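Local atomic coordinates of pathogenicity island protein (Staphylococcus aureus subsp. aureus, PDB entry 3HL6), a protein that is of unknown function, encoded on a pathogenicity island of Staphylococcus aureus. Residues F42-V47 with Q161-I166; M103-L108 with P171-G176. All coordinates share one frame; numbering follows the deposited sequence.

How the contacts relate
Contact 1 joins the start of strand 44-49, the middle strand of the five-stranded mixed sheet, and the loop residue Phe42 before it to residues 161-166 at the C-terminal side of helix 152-163; contact 2 packs helix 100-109 on the first turns of helix 171-184. Their centres lie about 12 Å apart. Along the chain the segments alternate, 42-47, 103-108, 161-166 and 171-176, and helices 152-163 and 171-184 are consecutive. The two contacts touch directly: Phe42 CE1 is 3.8 Å from Val174 N, and Ile166 CD1 lies 3.8 Å from Met104 SD. They thus adjoin in the buried interior, with Phe42 and Met104 where they meet.

Contact 1 of 2, residues F42-V47 with Q161-I166; sequences FDMVYV and QLATGI
Phe42 lays one face of its ring over the methyl of Ala163. CB of Ala163 sits above the ring centre, 3.7 Å from the centroid and 10° off the ring normal, so this is a CH-pi contact over the face. All six ring carbons lie at similar distances from that methyl, which means that the alanine meets the whole face and no single ring atom. With chi1 at -88°, CG of Phe42 stands beside its backbone N and anti to the carbonyl carbon. At the ring edge, near its plane, is the carbonyl O of Ile166, 4.4 Å from Phe42 CE2. Met44 reaches the same methyl differently: its chain is extended beyond CG, and the terminal CE, anti to CG (chi3 -179°), ends 3.5 Å from Ala163 CB. Its sulphur passes more loosely by Thr164, SD to CG2 at 4.4 Å. The other branch of Thr164 bonds back three residues, OG1 donating to Gln161 O at 2.8 Å. Ala163 O, 3.5 Å from Phe42 CE2, accepts hydrogen bonds from Arg13 NH2 of helix 13-30 and from Ile166 N, and Gly165 O is hydrogen-bonded to His86. No hydrogen bond crosses between the two segments. A type I beta turn runs from Ala163 to Ile166. Overall, a helix packs against the entry of a strand in a mixed, largely antiparallel sheet, an alpha+beta arrangement.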
loop_
_atom_site.group_PDB
_atom_site.type_symbol
_atom_site.label_atom_id
_atom_site.label_comp_id
_atom_site.label_asym_id
_atom_site.label_seq_id
_atom_site.Cartn_x
_atom_site.Cartn_y
_atom_site.Cartn_z
ATOM N N PHE B 42 9.279 17.036 1.096
ATOM C CA PHE B 42 8.189 17.932 0.748
ATOM C C PHE B 42 7.756 18.615 2.003
ATOM O O PHE B 42 6.930 19.524 1.965
ATOM C CB PHE B 42 6.981 17.150 0.201
ATOM C CG PHE B 42 7.013 16.918 -1.284
ATOM C CD1 PHE B 42 6.631 17.911 -2.159
ATOM C CD2 PHE B 42 7.408 15.703 -1.790
ATOM C CE1 PHE B 42 6.647 17.699 -3.526
ATOM C CE2 PHE B 42 7.428 15.470 -3.170
ATOM C CZ PHE B 42 7.048 16.475 -4.034
ATOM N N ASP B 43 8.291 18.136 3.125
ATOM C CA ASP B 43 8.251 18.867 4.366
ATOM C C ASP B 43 6.825 19.092 4.854
ATOM O O ASP B 43 6.427 20.212 5.177
ATOM C CB ASP B 43 8.906 20.199 4.144
ATOM C CG ASP B 43 9.536 20.744 5.388
ATOM O OD1 ASP B 43 9.198 20.273 6.504
ATOM O OD2 ASP B 43 10.377 21.657 5.221
ATOM N N MET B 44 6.045 18.028 4.910
ATOM C CA MET B 44 4.629 18.191 5.160
ATOM C C MET B 44 4.386 18.117 6.647
ATOM O O MET B 44 5.106 17.417 7.365
ATOM C CB MET B 44 3.819 17.112 4.434
ATOM C CG MET B 44 3.782 17.281 2.926
ATOM S SD MET B 44 3.175 15.772 2.141
ATOM C CE MET B 44 3.247 16.172 0.397
ATOM N N VAL B 45 3.368 18.834 7.105
ATOM C CA VAL B 45 2.801 18.604 8.425
ATOM C C VAL B 45 1.546 17.728 8.297
ATOM O O VAL B 45 0.613 18.059 7.555
ATOM C CB VAL B 45 2.461 19.967 9.090
ATOM C CG1 VAL B 45 1.710 19.782 10.418
ATOM C CG2 VAL B 45 3.733 20.781 9.281
ATOM N N TYR B 46 1.523 16.605 9.005
ATOM C CA TYR B 46 0.394 15.667 8.877
ATOM C C TYR B 46 -0.484 15.689 10.106
ATOM O O TYR B 46 0.006 15.659 11.225
ATOM C CB TYR B 46 0.874 14.226 8.660
ATOM C CG TYR B 46 1.869 14.071 7.539
ATOM C CD1 TYR B 46 3.237 14.227 7.776
ATOM C CD2 TYR B 46 1.450 13.772 6.236
ATOM C CE1 TYR B 46 4.155 14.081 6.756
ATOM C CE2 TYR B 46 2.371 13.620 5.202
ATOM C CZ TYR B 46 3.722 13.787 5.473
ATOM O OH TYR B 46 4.660 13.645 4.470
ATOM N N VAL B 47 -1.793 15.707 9.896
ATOM C CA VAL B 47 -2.724 15.725 10.992
ATOM C C VAL B 47 -3.733 14.601 10.815
ATOM O O VAL B 47 -4.301 14.421 9.731
ATOM C CB VAL B 47 -3.433 17.081 11.072
ATOM C CG1 VAL B 47 -4.642 16.990 11.974
ATOM C CG2 VAL B 47 -2.457 18.169 11.569
ATOM N N GLN B 161 -1.231 13.588 -2.839
ATOM C CA GLN B 161 -1.181 12.129 -2.781
ATOM C C GLN B 161 -0.043 11.567 -3.627
ATOM O O GLN B 161 0.699 10.693 -3.184
ATOM C CB GLN B 161 -2.524 11.523 -3.213
ATOM C CG GLN B 161 -3.643 11.772 -2.201
ATOM C CD GLN B 161 -5.043 11.413 -2.735
ATOM O OE1 GLN B 161 -5.316 11.496 -3.929
ATOM N NE2 GLN B 161 -5.905 11.005 -1.856
ATOM N N LEU B 162 0.077 12.065 -4.854
ATOM C CA LEU B 162 1.252 11.809 -5.668
ATOM C C LEU B 162 2.547 12.109 -4.903
ATOM O O LEU B 162 3.470 11.286 -4.900
ATOM C CB LEU B 162 1.179 12.632 -6.953
ATOM C CG LEU B 162 -0.016 12.213 -7.794
ATOM C CD1 LEU B 162 -0.260 13.115 -8.988
ATOM C CD2 LEU B 162 0.228 10.772 -8.244
ATOM N N ALA B 163 2.598 13.243 -4.216
ATOM C CA ALA B 163 3.858 13.685 -3.613
ATOM C C ALA B 163 4.405 12.652 -2.623
ATOM O O ALA B 163 5.627 12.485 -2.506
ATOM C CB ALA B 163 3.719 15.068 -2.940
ATOM N N THR B 164 3.506 11.937 -1.945
ATOM C CA THR B 164 3.920 10.976 -0.952
ATOM C C THR B 164 4.503 9.711 -1.563
ATOM O O THR B 164 5.039 8.863 -0.830
ATOM C CB THR B 164 2.763 10.555 -0.013
ATOM O OG1 THR B 164 1.751 9.852 -0.756
ATOM C CG2 THR B 164 2.169 11.767 0.706
ATOM N N GLY B 165 4.412 9.549 -2.882
ATOM C CA GLY B 165 5.090 8.405 -3.508
ATOM C C GLY B 165 6.428 8.685 -4.197
ATOM O O GLY B 165 7.018 7.789 -4.777
ATOM N N ILE B 166 6.915 9.920 -4.128
ATOM C CA ILE B 166 8.042 10.358 -4.942
ATOM C C ILE B 166 9.271 10.554 -4.060
ATOM O O ILE B 166 9.284 11.436 -3.188
ATOM C CB ILE B 166 7.762 11.717 -5.624
ATOM C CG1 ILE B 166 6.601 11.622 -6.600
ATOM C CG2 ILE B 166 9.035 12.275 -6.319
ATOM C CD1 ILE B 166 6.328 12.914 -7.250
#

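Contact 2 of 2, residues M103-L108 with P171-G176; sequences MMASQL and PELVEG
Leu173 carries this contact, reaching from the first turns of helix 171-184 into a surface made by Met104, Ala105 and Leu108. Its CB already faces Met104 SD at 4.3 Å, and CG comes closer, 3.9 Å from the same sulphur. From there CD1 goes on to Ala105, 4.0 Å from CA and equally near CB, while the methyl CD2 of Leu108 stands 4.5 Å away. CD2 of Leu173 makes no comparable approach to the opposite helix. Met104 is extended, its CG anti to the backbone N (chi1 178°), and its side chain and that of Leu173 run alongside in opposing senses. One turn on, Leu108 rests directly on the backbone of Gly176, which has no side chain in the way: CD2 lies 4.0 Å from Gly176 CA, and CD1 is 3.9 Å from Gly176 O. The segment axes approach to 10.5 Å at an angle of 42°. Tyr208 of helix 191-208 also packs on Ala105 and Leu173, and Leu159 on Met104 and Leu108. With no hydrogen bond between the segments and every touching residue buried, what joins the helices here is apolar packing, nondirectional and dependent on how closely the surfaces fit.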
loop_
_atom_site.group_PDB
_atom_site.type_symbol
_atom_site.label_atom_id
_atom_site.label_comp_id
_atom_site.label_asym_id
_atom_site.label_seq_id
_atom_site.Cartn_x
_atom_site.Cartn_y
_atom_site.Cartn_z
ATOM N N MET B 103 3.606 12.223 -13.647
ATOM C CA MET B 103 2.211 12.266 -13.295
ATOM C C MET B 103 1.903 13.510 -12.492
ATOM O O MET B 103 0.877 14.177 -12.737
ATOM C CB MET B 103 1.785 11.036 -12.535
ATOM C CG MET B 103 0.289 11.033 -12.302
ATOM S SD MET B 103 -0.672 10.825 -13.808
ATOM C CE MET B 103 -2.352 10.959 -13.197
ATOM N N MET B 104 2.780 13.840 -11.544
ATOM C CA MET B 104 2.518 14.988 -10.683
ATOM C C MET B 104 2.760 16.282 -11.456
ATOM O O MET B 104 1.977 17.217 -11.369
ATOM C CB MET B 104 3.344 14.900 -9.398
ATOM C CG MET B 104 3.179 16.059 -8.469
ATOM S SD MET B 104 4.190 16.054 -6.968
ATOM C CE MET B 104 3.516 17.520 -6.228
ATOM N N ALA B 105 3.836 16.315 -12.244
ATOM C CA ALA B 105 4.163 17.464 -13.092
ATOM C C ALA B 105 3.035 17.789 -14.065
ATOM O O ALA B 105 2.692 18.959 -14.299
ATOM C CB ALA B 105 5.455 17.197 -13.857
ATOM N N SER B 106 2.463 16.737 -14.635
ATOM C CA SER B 106 1.257 16.852 -15.455
ATOM C C SER B 106 0.145 17.544 -14.726
ATOM O O SER B 106 -0.328 18.576 -15.171
ATOM C CB SER B 106 0.783 15.473 -15.860
ATOM O OG SER B 106 0.155 15.563 -17.108
ATOM N N GLN B 107 -0.258 16.992 -13.583
ATOM C CA GLN B 107 -1.364 17.572 -12.827
ATOM C C GLN B 107 -1.112 19.000 -12.398
ATOM O O GLN B 107 -2.044 19.776 -12.243
ATOM C CB GLN B 107 -1.672 16.742 -11.589
ATOM C CG GLN B 107 -2.180 15.380 -11.911
ATOM C CD GLN B 107 -3.432 15.420 -12.746
ATOM O OE1 GLN B 107 -4.316 16.259 -12.539
ATOM N NE2 GLN B 107 -3.523 14.510 -13.703
ATOM N N LEU B 108 0.149 19.331 -12.175
ATOM C CA LEU B 108 0.531 20.632 -11.673
ATOM C C LEU B 108 0.679 21.643 -12.819
ATOM O O LEU B 108 0.253 22.798 -12.701
ATOM C CB LEU B 108 1.834 20.473 -10.901
ATOM C CG LEU B 108 2.484 21.536 -10.028
ATOM C CD1 LEU B 108 1.480 22.358 -9.258
ATOM C CD2 LEU B 108 3.413 20.823 -9.071
ATOM N N PRO B 171 13.409 20.010 -7.802
ATOM C CA PRO B 171 12.951 21.129 -6.966
ATOM C C PRO B 171 11.644 21.719 -7.468
ATOM O O PRO B 171 10.954 22.415 -6.728
ATOM C CB PRO B 171 14.066 22.162 -7.130
ATOM C CG PRO B 171 15.266 21.374 -7.582
ATOM C CD PRO B 171 14.720 20.290 -8.430
ATOM N N GLU B 172 11.314 21.441 -8.724
ATOM C CA GLU B 172 10.158 22.050 -9.381
ATOM C C GLU B 172 8.831 21.409 -8.969
ATOM O O GLU B 172 7.773 22.032 -9.055
ATOM C CB GLU B 172 10.315 21.984 -10.901
ATOM C CG GLU B 172 11.444 22.868 -11.460
ATOM C CD GLU B 172 12.576 22.067 -12.075
ATOM O OE1 GLU B 172 12.786 20.915 -11.664
ATOM O OE2 GLU B 172 13.265 22.582 -12.979
ATOM N N LEU B 173 8.875 20.172 -8.508
ATOM C CA LEU B 173 7.715 19.620 -7.854
ATOM C C LEU B 173 7.538 20.206 -6.447
ATOM O O LEU B 173 6.471 20.706 -6.104
ATOM C CB LEU B 173 7.825 18.100 -7.823
ATOM C CG LEU B 173 7.247 17.298 -8.991
ATOM C CD1 LEU B 173 6.849 18.171 -10.195
ATOM C CD2 LEU B 173 8.232 16.235 -9.381
ATOM N N VAL B 174 8.592 20.179 -5.644
ATOM C CA VAL B 174 8.626 20.922 -4.377
ATOM C C VAL B 174 8.163 22.387 -4.446
ATOM O O VAL B 174 7.251 22.786 -3.744
ATOM C CB VAL B 174 10.027 20.869 -3.736
ATOM C CG1 VAL B 174 9.921 21.116 -2.271
ATOM C CG2 VAL B 174 10.699 19.510 -3.996
ATOM N N GLU B 175 8.788 23.214 -5.267
ATOM C CA GLU B 175 8.397 24.612 -5.305
ATOM C C GLU B 175 6.955 24.721 -5.837
ATOM O O GLU B 175 6.122 25.442 -5.278
ATOM C CB GLU B 175 9.390 25.404 -6.155
ATOM C CG GLU B 175 9.181 26.928 -6.155
ATOM C CD GLU B 175 9.336 27.548 -4.762
ATOM O OE1 GLU B 175 9.832 26.835 -3.847
ATOM O OE2 GLU B 175 8.960 28.748 -4.590
ATOM N N GLY B 176 6.658 23.990 -6.908
ATOM C CA GLY B 176 5.287 23.891 -7.417
ATOM C C GLY B 176 4.200 23.633 -6.395
ATOM O O GLY B 176 3.194 24.342 -6.352
#